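Local coordinates for TATA-box-binding protein (Sulfolobus acidocaldarius, PDB 1MP9), which probably binds the TATA-box promoter element near the transcription start and so helps activate archaeal genes transcribed by RNA polymerase, at residues Ala20-Leu24 with Pro102-Gln107; Leu24-Leu28 with Gly95-Thr99; Phe52-Ser56 with Arg86-Leu91; Pro57-Ser61 with Val71-Lys75. One frame throughout, in Å; residues are numbered along the deposited sequence.

Interaction 1: residues Ala20-Leu24 with Pro102-Gln107; sequences ATVTL and PKIQIQ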
loop_
_atom_site.group_PDB
_atom_site.type_symbol
_atom_site.label_atom_id
_atom_site.label_comp_id
_atom_site.label_asym_id
_atom_site.label_seq_id
_atom_site.Cartn_x
_atom_site.Cartn_y
_atom_site.Cartn_z
ATOM N N ALA A 20 9.594 16.140 5.546
ATOM C CA ALA A 20 9.875 17.279 4.676
ATOM C C ALA A 20 11.381 17.445 4.455
ATOM O O ALA A 20 12.201 16.934 5.218
ATOM C CB ALA A 20 9.288 18.608 5.292
ATOM N N THR A 21 11.701 18.213 3.430
ATOM C CA THR A 21 13.058 18.510 3.038
ATOM C C THR A 21 13.349 20.004 3.210
ATOM O O THR A 21 12.488 20.845 2.932
ATOM C CB THR A 21 13.254 18.116 1.566
ATOM O OG1 THR A 21 13.531 16.717 1.500
ATOM C CG2 THR A 21 14.395 18.853 0.960
ATOM N N VAL A 22 14.551 20.329 3.693
ATOM C CA VAL A 22 14.955 21.713 3.850
ATOM C C VAL A 22 16.307 21.819 3.184
ATOM O O VAL A 22 17.268 21.173 3.615
ATOM C CB VAL A 22 15.100 22.147 5.329
ATOM C CG1 VAL A 22 15.576 23.615 5.394
ATOM C CG2 VAL A 22 13.792 22.010 6.036
ATOM N N THR A 23 16.381 22.617 2.125
ATOM C CA THR A 23 17.635 22.760 1.409
ATOM C C THR A 23 18.426 23.913 1.991
ATOM O O THR A 23 17.936 25.040 2.056
ATOM C CB THR A 23 17.384 22.976 -0.084
ATOM O OG1 THR A 23 16.551 21.913 -0.576
ATOM C CG2 THR A 23 18.691 22.952 -0.848
ATOM N N LEU A 24 19.637 23.626 2.450
ATOM C CA LEU A 24 20.472 24.669 3.033
ATOM C C LEU A 24 21.417 25.265 1.994
ATOM O O LEU A 24 22.315 26.044 2.330
ATOM C CB LEU A 24 21.270 24.126 4.223
ATOM C CG LEU A 24 20.428 23.593 5.375
ATOM C CD1 LEU A 24 21.312 23.328 6.577
ATOM C CD2 LEU A 24 19.353 24.603 5.738
ATOM N N PRO A 102 16.063 29.266 3.680
ATOM C CA PRO A 102 15.936 27.887 3.207
ATOM C C PRO A 102 14.478 27.582 2.905
ATOM O O PRO A 102 13.588 28.019 3.620
ATOM C CB PRO A 102 16.461 27.072 4.382
ATOM C CG PRO A 102 16.085 27.929 5.579
ATOM C CD PRO A 102 16.466 29.310 5.095
ATOM N N LYS A 103 14.224 26.850 1.837
ATOM C CA LYS A 103 12.849 26.513 1.514
ATOM C C LYS A 103 12.535 25.146 2.107
ATOM O O LYS A 103 13.403 24.288 2.209
ATOM C CB LYS A 103 12.623 26.482 -0.003
ATOM C CG LYS A 103 12.717 27.843 -0.695
ATOM C CD LYS A 103 12.372 27.707 -2.174
ATOM C CE LYS A 103 12.408 29.045 -2.902
ATOM N NZ LYS A 103 12.081 28.895 -4.357
ATOM N N ILE A 104 11.277 24.955 2.470
ATOM C CA ILE A 104 10.817 23.718 3.062
ATOM C C ILE A 104 9.850 23.038 2.115
ATOM O O ILE A 104 8.839 23.630 1.765
ATOM C CB ILE A 104 10.067 24.006 4.364
ATOM C CG1 ILE A 104 11.019 24.584 5.408
ATOM C CG2 ILE A 104 9.405 22.750 4.870
ATOM C CD1 ILE A 104 10.305 24.962 6.710
ATOM N N GLN A 105 10.140 21.812 1.706
ATOM C CA GLN A 105 9.232 21.101 0.824
ATOM C C GLN A 105 8.724 19.815 1.466
ATOM O O GLN A 105 9.505 18.971 1.925
ATOM C CB GLN A 105 9.906 20.760 -0.515
ATOM C CG GLN A 105 10.451 21.982 -1.234
ATOM C CD GLN A 105 10.974 21.695 -2.639
ATOM O OE1 GLN A 105 10.212 21.319 -3.534
ATOM N NE2 GLN A 105 12.278 21.887 -2.841
ATOM N N ILE A 106 7.413 19.652 1.496
ATOM C CA ILE A 106 6.862 18.429 2.053
ATOM C C ILE A 106 7.055 17.285 1.074
ATOM O O ILE A 106 6.688 17.378 -0.108
ATOM C CB ILE A 106 5.359 18.564 2.384
ATOM C CG1 ILE A 106 5.192 19.564 3.522
ATOM C CG2 ILE A 106 4.778 17.179 2.804
ATOM C CD1 ILE A 106 3.761 19.777 3.986
ATOM N N GLN A 107 7.648 16.211 1.574
ATOM C CA GLN A 107 7.887 15.011 0.783
ATOM C C GLN A 107 6.764 14.003 0.948
ATOM O O GLN A 107 6.387 13.363 -0.008
ATOM C CB GLN A 107 9.214 14.343 1.173
ATOM C CG GLN A 107 10.414 15.243 0.943
ATOM C CD GLN A 107 10.419 15.778 -0.469
ATOM O OE1 GLN A 107 10.292 15.018 -1.413
ATOM N NE2 GLN A 107 10.551 17.093 -0.623
#
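Strand 12-23 of the first repeat meets strand 103-114 of the second here, running antiparallel with 155° between the N-to-C directions of strand segments 20-23 and 103-107. Thr21 and Gln105 form the hydrogen-bonded pair: Thr21 N reaches Gln105 O and Gln105 N reaches Thr21 O, both at 2.8 Å. A weak bond follows from Thr23 N to Lys103 O at 3.4 Å.

The side chains sort cleanly by face. Ala20, Val22, Ile104 and Ile106 share one side, where helix 77-93 lies: Val84 touches both Val22 and Ile104. Val22 is in the t rotamer, which sends CG1 to Pro102 CB (3.7 Å) and CG2 to Ile104 CG1 (3.8 Å). Leu24 starts away from Pro102, yet its mt rotamer brings CD2 back to 4.0 Å from Pro102 CB. On the other side stand Thr21, Thr23, Lys103 and Gln105. Thr21 (m) places OG1 3.5 Å from Gln107 CG, while Gln107 folds back with chi1 and chi2 both m, and its NE2 makes a weak bond to Gln105 O at 3.3 Å. Lys103 extends away, fully t beyond chi1.

One face is thus oily and helix-covered, the other polar; in TBP the sheet face turned from the helices forms the DNA-binding saddle.

Interaction 2: residues Leu24-Leu28 with Gly95-Thr99; sequences LDQTL and GMQLT
This is a loop-to-loop contact at the far end of the first repeat, between the turn that leaves strand 12-23 for helix 30-36 and the linker from helix 77-93 to strand 103-114. Neither segment is regular, and the backbones stay well apart: Leu24 and Leu98 are 7.1 Å between CA atoms, Leu28 and Met96 8.6 Å, so side chains span the gap. Asp25 has positive phi (33/69) and Gln26 is extended at 173/148. Gln26 points across with chi1 p and chi2 t, and its NE2 donates to Gln97 O at 2.9 Å and back to Leu24 O at 3.2 Å, tying both loops with one amide.

Gly95 (128/-30) is the C-prime residue of a Schellman motif ending helix 77-93, with Met96 N bonded back to Leu91 O; a side chain at these angles would jam against the preceding carbonyl. From there Met96 to Leu98 run extended. Met96, chi1 p, chi2 t, chi3 m, plugs the hollow between the loops: its CE sits 3.3 Å from Leu24 CD1 and 4.2 Å from Leu28 CD2. The same CE is only 2.9 Å from Gln26 NE2, a very tight approach. Leu98 CD1 lies 4.4 Å from Gln26 NE2.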
loop_
_atom_site.group_PDB
_atom_site.type_symbol
_atom_site.label_atom_id
_atom_site.label_comp_id
_atom_site.label_asym_id
_atom_site.label_seq_id
_atom_site.Cartn_x
_atom_site.Cartn_y
_atom_site.Cartn_z
ATOM N N LEU A 24 19.637 23.626 2.450
ATOM C CA LEU A 24 20.472 24.669 3.033
ATOM C C LEU A 24 21.417 25.265 1.994
ATOM O O LEU A 24 22.315 26.044 2.330
ATOM C CB LEU A 24 21.270 24.126 4.223
ATOM C CG LEU A 24 20.428 23.593 5.375
ATOM C CD1 LEU A 24 21.312 23.328 6.577
ATOM C CD2 LEU A 24 19.353 24.603 5.738
ATOM N N ASP A 25 21.206 24.881 0.738
ATOM C CA ASP A 25 21.987 25.368 -0.407
ATOM C C ASP A 25 23.460 25.662 -0.077
ATOM O O ASP A 25 23.891 26.820 -0.071
ATOM C CB ASP A 25 21.293 26.617 -0.993
ATOM C CG ASP A 25 21.875 27.053 -2.340
ATOM O OD1 ASP A 25 22.053 26.198 -3.241
ATOM O OD2 ASP A 25 22.143 28.264 -2.500
ATOM N N GLN A 26 24.211 24.591 0.197
ATOM C CA GLN A 26 25.642 24.645 0.521
ATOM C C GLN A 26 26.126 23.256 0.933
ATOM O O GLN A 26 25.376 22.469 1.521
ATOM C CB GLN A 26 25.899 25.586 1.684
ATOM C CG GLN A 26 25.168 25.159 2.911
ATOM C CD GLN A 26 25.495 26.003 4.094
ATOM O OE1 GLN A 26 26.645 26.082 4.496
ATOM N NE2 GLN A 26 24.482 26.649 4.670
ATOM N N THR A 27 27.383 22.966 0.633
ATOM C CA THR A 27 27.976 21.687 0.995
ATOM C C THR A 27 28.370 21.782 2.463
ATOM O O THR A 27 28.755 22.852 2.948
ATOM C CB THR A 27 29.169 21.413 0.103
ATOM O OG1 THR A 27 28.690 21.269 -1.246
ATOM C CG2 THR A 27 29.913 20.153 0.543
ATOM N N LEU A 28 28.246 20.673 3.183
ATOM C CA LEU A 28 28.530 20.676 4.608
ATOM C C LEU A 28 29.517 19.597 4.994
ATOM O O LEU A 28 29.485 18.489 4.459
ATOM C CB LEU A 28 27.230 20.464 5.409
ATOM C CG LEU A 28 26.078 21.487 5.429
ATOM C CD1 LEU A 28 24.846 20.805 6.059
ATOM C CD2 LEU A 28 26.441 22.742 6.228
ATOM N N GLY A 95 28.017 27.538 14.304
ATOM C CA GLY A 95 28.886 27.623 13.144
ATOM C C GLY A 95 28.488 27.753 11.691
ATOM O O GLY A 95 29.253 28.336 10.918
ATOM N N MET A 96 27.343 27.222 11.271
ATOM C CA MET A 96 27.028 27.341 9.852
ATOM C C MET A 96 26.345 28.653 9.529
ATOM O O MET A 96 25.642 29.225 10.357
ATOM C CB MET A 96 26.179 26.153 9.356
ATOM C CG MET A 96 24.719 26.181 9.728
ATOM S SD MET A 96 23.816 24.882 8.838
ATOM C CE MET A 96 23.584 25.665 7.300
ATOM N N GLN A 97 26.577 29.132 8.315
ATOM C CA GLN A 97 25.992 30.385 7.872
ATOM C C GLN A 97 25.002 30.096 6.768
ATOM O O GLN A 97 25.153 29.112 6.041
ATOM C CB GLN A 97 27.073 31.326 7.333
ATOM C CG GLN A 97 28.257 31.548 8.264
ATOM C CD GLN A 97 27.848 32.002 9.656
ATOM O OE1 GLN A 97 27.125 31.247 10.338
ATOM N NE2 GLN A 97 28.253 33.111 10.080
ATOM N N LEU A 98 23.987 30.950 6.649
ATOM C CA LEU A 98 22.986 30.797 5.606
ATOM C C LEU A 98 22.994 32.041 4.716
ATOM O O LEU A 98 22.955 33.176 5.208
ATOM C CB LEU A 98 21.600 30.591 6.219
ATOM C CG LEU A 98 21.277 29.155 6.645
ATOM C CD1 LEU A 98 22.210 28.723 7.772
ATOM C CD2 LEU A 98 19.836 29.069 7.090
ATOM N N THR A 99 23.060 31.831 3.406
ATOM C CA THR A 99 23.074 32.958 2.483
ATOM C C THR A 99 21.662 33.500 2.324
ATOM O O THR A 99 21.442 34.710 2.336
ATOM C CB THR A 99 23.619 32.538 1.099
ATOM O OG1 THR A 99 24.916 31.949 1.252
ATOM C CG2 THR A 99 23.728 33.740 0.182
#

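Interaction 3: residues Phe52-Ser56 with Arg86-Leu91; sequences FRLES and RIIKTL
Helix 77-93 packs here across strand 50-54, the outermost strand of the first-repeat half of the sheet, as in the alpha/beta layering of a TBP repeat. The axes of strand 52-54 and helix 86-91 come within 10.4 Å, with 125° between their N-to-C directions; the nearest CA pair is Leu54 with Ile87, 7.9 Å apart. The strand is extended, so Phe52 and Leu54 point toward the helix while Arg53 points away. From the helix, Arg86 and Thr90 face the strand, with Ile87 and Leu91 set sideways.

Phe52, chi1 t, is the large bump. Its ring enters the hollow bounded by Ile87, Thr90 and Leu91: CE2 is 4.1 Å from Ile87 CG1, and CE1 is 3.9 Å from Thr90 CG2, which meets the ring edge, and 4.1 Å from Leu91 CD2. Leu54 (mt) fits between Ile87 and Arg86, its CD1 3.5 Å from Ile87 CG1 (Ile87 is mt) and its CD2 3.6 Å from Arg86 CZ, over one face of the guanidinium. Arg86 is extended, all chi angles near t, and reaches past Leu54 so that NH1 donates to Glu55 O at 3.1 Å. A water accepts from Glu55 N at 3.2 Å and, weakly, from Arg86 NH2 at 2.9 Å.

The chemistry changes along the contact: apolar at its buried end, and at the exposed end a cation bonded to backbone where the strand gives out.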
loop_
_atom_site.group_PDB
_atom_site.type_symbol
_atom_site.label_atom_id
_atom_site.label_comp_id
_atom_site.label_asym_id
_atom_site.label_seq_id
_atom_site.Cartn_x
_atom_site.Cartn_y
_atom_site.Cartn_z
ATOM N N PHE A 52 20.352 14.672 13.871
ATOM C CA PHE A 52 20.113 15.733 14.836
ATOM C C PHE A 52 18.740 15.469 15.441
ATOM O O PHE A 52 17.746 15.508 14.749
ATOM C CB PHE A 52 20.134 17.068 14.093
ATOM C CG PHE A 52 19.958 18.271 14.971
ATOM C CD1 PHE A 52 20.999 19.178 15.145
ATOM C CD2 PHE A 52 18.748 18.502 15.633
ATOM C CE1 PHE A 52 20.842 20.292 15.959
ATOM C CE2 PHE A 52 18.584 19.621 16.454
ATOM C CZ PHE A 52 19.627 20.512 16.616
ATOM N N ARG A 53 18.682 15.185 16.735
ATOM C CA ARG A 53 17.399 14.890 17.367
ATOM C C ARG A 53 16.947 16.002 18.283
ATOM O O ARG A 53 17.735 16.545 19.059
ATOM C CB ARG A 53 17.478 13.586 18.174
ATOM C CG ARG A 53 17.761 12.342 17.351
ATOM C CD ARG A 53 17.883 11.101 18.236
ATOM N NE ARG A 53 17.868 9.865 17.454
ATOM C CZ ARG A 53 18.951 9.213 17.036
ATOM N NH1 ARG A 53 20.168 9.668 17.321
ATOM N NH2 ARG A 53 18.815 8.100 16.329
ATOM N N LEU A 54 15.675 16.366 18.167
ATOM C CA LEU A 54 15.112 17.388 19.029
ATOM C C LEU A 54 14.147 16.660 19.941
ATOM O O LEU A 54 13.549 15.647 19.560
ATOM C CB LEU A 54 14.372 18.442 18.223
ATOM C CG LEU A 54 15.291 19.514 17.652
ATOM C CD1 LEU A 54 14.524 20.465 16.755
ATOM C CD2 LEU A 54 15.913 20.261 18.809
ATOM N N GLU A 55 14.009 17.158 21.155
ATOM C CA GLU A 55 13.107 16.522 22.089
ATOM C C GLU A 55 11.923 17.438 22.304
ATOM O O GLU A 55 12.055 18.655 22.216
ATOM C CB GLU A 55 13.827 16.257 23.404
ATOM C CG GLU A 55 13.244 15.093 24.143
ATOM C CD GLU A 55 13.018 13.912 23.227
ATOM O OE1 GLU A 55 13.977 13.497 22.540
ATOM O OE2 GLU A 55 11.878 13.399 23.193
ATOM N N SER A 56 10.766 16.842 22.551
ATOM C CA SER A 56 9.528 17.589 22.785
ATOM C C SER A 56 9.446 18.930 22.044
ATOM O O SER A 56 9.919 19.956 22.543
ATOM C CB SER A 56 9.354 17.851 24.282
ATOM O OG SER A 56 10.320 18.788 24.729
ATOM N N ARG A 86 13.897 25.911 14.854
ATOM C CA ARG A 86 14.660 25.511 16.021
ATOM C C ARG A 86 15.962 24.860 15.566
ATOM O O ARG A 86 17.040 25.193 16.067
ATOM C CB ARG A 86 13.843 24.545 16.880
ATOM C CG ARG A 86 14.462 24.289 18.229
ATOM C CD ARG A 86 13.653 23.317 19.090
ATOM N NE ARG A 86 14.329 23.130 20.377
ATOM C CZ ARG A 86 14.059 22.165 21.252
ATOM N NH1 ARG A 86 13.109 21.264 21.004
ATOM N NH2 ARG A 86 14.765 22.099 22.374
ATOM N N ILE A 87 15.878 23.963 14.586
ATOM C CA ILE A 87 17.081 23.287 14.109
ATOM C C ILE A 87 18.083 24.283 13.531
ATOM O O ILE A 87 19.265 24.276 13.892
ATOM C CB ILE A 87 16.748 22.228 13.027
ATOM C CG1 ILE A 87 15.930 21.097 13.647
ATOM C CG2 ILE A 87 18.029 21.675 12.411
ATOM C CD1 ILE A 87 15.211 20.206 12.625
ATOM N N ILE A 88 17.604 25.141 12.639
ATOM C CA ILE A 88 18.468 26.121 12.000
ATOM C C ILE A 88 19.127 27.042 13.021
ATOM O O ILE A 88 20.310 27.346 12.906
ATOM C CB ILE A 88 17.681 26.949 10.952
ATOM C CG1 ILE A 88 17.295 26.041 9.775
ATOM C CG2 ILE A 88 18.541 28.105 10.436
ATOM C CD1 ILE A 88 16.349 26.676 8.757
ATOM N N LYS A 89 18.373 27.460 14.032
ATOM C CA LYS A 89 18.924 28.341 15.062
ATOM C C LYS A 89 20.166 27.681 15.674
ATOM O O LYS A 89 21.234 28.300 15.779
ATOM C CB LYS A 89 17.881 28.612 16.154
ATOM C CG LYS A 89 18.242 29.776 17.087
ATOM C CD LYS A 89 17.142 30.098 18.115
ATOM C CE LYS A 89 17.482 31.384 18.892
ATOM N NZ LYS A 89 16.456 31.850 19.894
ATOM N N THR A 90 20.029 26.412 16.048
ATOM C CA THR A 90 21.150 25.680 16.652
ATOM C C THR A 90 22.343 25.534 15.714
ATOM O O THR A 90 23.478 25.861 16.081
ATOM C CB THR A 90 20.724 24.287 17.100
ATOM O OG1 THR A 90 19.606 24.404 17.972
ATOM C CG2 THR A 90 21.854 23.591 17.853
ATOM N N LEU A 91 22.103 25.034 14.508
ATOM C CA LEU A 91 23.196 24.888 13.565
ATOM C C LEU A 91 23.928 26.229 13.468
ATOM O O LEU A 91 25.160 26.272 13.370
ATOM C CB LEU A 91 22.678 24.479 12.192
ATOM C CG LEU A 91 21.916 23.162 12.204
ATOM C CD1 LEU A 91 21.545 22.803 10.784
ATOM C CD2 LEU A 91 22.768 22.068 12.861
HETATM O O HOH W 1 15.629 19.327 22.878
#

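Interaction 4: residues Pro57-Ser61 with Val71-Lys75; sequences PKITS and VTGAK
The first segment opens at Pro57, which follows a cis peptide bond and turns the chain from strand 50-54 into strand 59-63; its ring touches Glu79 of helix 77-93. Lys58 (-72/112) leads its side chain away, but its carbonyl faces Gly73, O to CA 3.9 Å. A CB on Gly73 would lie 2.7 Å from Lys58 O, and the backbone angles there (117/-27) by themselves call for glycine.

Ile59, extended at -136/141 with chi1 and chi2 both m, curls over the second segment: CG2 is 3.6 Å from Val71 CG1, and CD1 is 3.3 Å from Ala74 N and 4.1 Å from Ala74 CB. Ile59 CA lies 4.7 Å from Gly73 CA.

Thr60 pairs with Thr72 (CA-CA 5.3 Å) as the hydrogen-bonded pair of an antiparallel beta hairpin, strands 59-63 and 68-72, within the TBP sheet. Thr60 N donates to Thr72 O at 2.9 Å, and Thr72 N to Thr60 O at 2.8 Å. Thr60 is m, Thr72 t; their side chains share one face, Thr60 CB 3.7 Å from Thr72 CG2. Thr72 OG1 bonds Asn17 ND2, and Thr72 also packs on Phe126 of the second subunit.

Ser61 is the non-hydrogen-bonded partner of Val71, CA-CA 4.4 Å. Both are t and project to the helix-covered face, where Ser61 OG lies 3.8 Å from Val71 CG2 and Ser61 also touches Ile87.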
loop_
_atom_site.group_PDB
_atom_site.type_symbol
_atom_site.label_atom_id
_atom_site.label_comp_id
_atom_site.label_asym_id
_atom_site.label_seq_id
_atom_site.Cartn_x
_atom_site.Cartn_y
_atom_site.Cartn_z
ATOM N N PRO A 57 8.832 18.936 20.851
ATOM C CA PRO A 57 8.264 17.719 20.268
ATOM C C PRO A 57 9.385 16.822 19.736
ATOM O O PRO A 57 10.491 17.289 19.460
ATOM C CB PRO A 57 7.346 18.259 19.175
ATOM C CG PRO A 57 8.046 19.499 18.726
ATOM C CD PRO A 57 8.549 20.116 20.013
ATOM N N LYS A 58 9.095 15.531 19.632
ATOM C CA LYS A 58 10.065 14.570 19.153
ATOM C C LYS A 58 10.238 14.794 17.653
ATOM O O LYS A 58 9.322 14.566 16.859
ATOM C CB LYS A 58 9.581 13.145 19.443
ATOM C CG LYS A 58 10.588 12.033 19.136
ATOM C CD LYS A 58 10.047 10.664 19.566
ATOM C CE LYS A 58 9.977 10.536 21.097
ATOM N NZ LYS A 58 9.072 9.430 21.563
ATOM N N ILE A 59 11.410 15.272 17.269
ATOM C CA ILE A 59 11.690 15.517 15.863
ATOM C C ILE A 59 13.072 15.004 15.519
ATOM O O ILE A 59 13.987 15.111 16.341
ATOM C CB ILE A 59 11.687 17.020 15.540
ATOM C CG1 ILE A 59 10.331 17.629 15.884
ATOM C CG2 ILE A 59 11.984 17.229 14.059
ATOM C CD1 ILE A 59 9.225 17.175 14.972
ATOM N N THR A 60 13.222 14.420 14.332
ATOM C CA THR A 60 14.539 13.982 13.925
ATOM C C THR A 60 14.898 14.688 12.643
ATOM O O THR A 60 14.080 14.847 11.741
ATOM C CB THR A 60 14.641 12.472 13.731
ATOM O OG1 THR A 60 14.468 11.833 14.999
ATOM C CG2 THR A 60 16.046 12.078 13.183
ATOM N N SER A 61 16.136 15.153 12.585
ATOM C CA SER A 61 16.614 15.833 11.397
ATOM C C SER A 61 17.819 15.065 10.898
ATOM O O SER A 61 18.724 14.753 11.672
ATOM C CB SER A 61 17.015 17.266 11.743
ATOM O OG SER A 61 17.361 17.969 10.560
ATOM N N VAL A 71 13.586 16.342 7.610
ATOM C CA VAL A 71 13.011 16.514 8.943
ATOM C C VAL A 71 11.773 15.636 9.069
ATOM O O VAL A 71 10.869 15.679 8.223
ATOM C CB VAL A 71 12.665 17.994 9.177
ATOM C CG1 VAL A 71 12.033 18.198 10.554
ATOM C CG2 VAL A 71 13.963 18.822 9.075
ATOM N N THR A 72 11.734 14.835 10.127
ATOM C CA THR A 72 10.635 13.920 10.325
ATOM C C THR A 72 10.099 13.991 11.751
ATOM O O THR A 72 10.844 14.324 12.684
ATOM C CB THR A 72 11.098 12.484 10.002
ATOM O OG1 THR A 72 9.994 11.602 10.058
ATOM C CG2 THR A 72 12.175 12.020 11.010
ATOM N N GLY A 73 8.808 13.708 11.914
ATOM C CA GLY A 73 8.212 13.733 13.241
ATOM C C GLY A 73 7.108 14.750 13.489
ATOM O O GLY A 73 6.233 14.510 14.336
ATOM N N ALA A 74 7.112 15.874 12.766
ATOM C CA ALA A 74 6.082 16.905 12.976
ATOM C C ALA A 74 4.700 16.390 12.561
ATOM O O ALA A 74 4.585 15.610 11.604
ATOM C CB ALA A 74 6.422 18.152 12.183
ATOM N N LYS A 75 3.658 16.816 13.275
ATOM C CA LYS A 75 2.302 16.371 12.968
ATOM C C LYS A 75 1.439 17.464 12.420
ATOM O O LYS A 75 0.247 17.262 12.257
ATOM C CB LYS A 75 1.637 15.752 14.199
ATOM C CG LYS A 75 2.328 14.476 14.616
ATOM C CD LYS A 75 1.836 13.903 15.935
ATOM C CE LYS A 75 2.704 12.699 16.311
ATOM N NZ LYS A 75 2.287 11.985 17.561
#

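How the interactions relate
Interactions 1, 3 and 4 all reach one antiparallel sheet, whose face turned from helix 77-93 probably carries the DNA-binding surface, as in TBP relatives. Probable hydrogen bonds join interaction 1 to interaction 4 (Ala20 O to Val71 N, 2.8 Å) and interaction 4 to interaction 3 (Phe52 O to Ser61 N, 2.7 Å; Leu54 N to Ile59 O, 2.8 Å). Helix 77-93 links interaction 3 to interactions 1 and 2: Ile88 CD1 packs 3.4 Å from Pro102 CG, and Met96 N makes a probable hydrogen bond to Leu91 O at 3.2 Å. Interactions 1 and 2 share Leu24, with centres about 14 Å apart; interactions 2 and 4 do not touch, nearest atoms being about 8 Å apart.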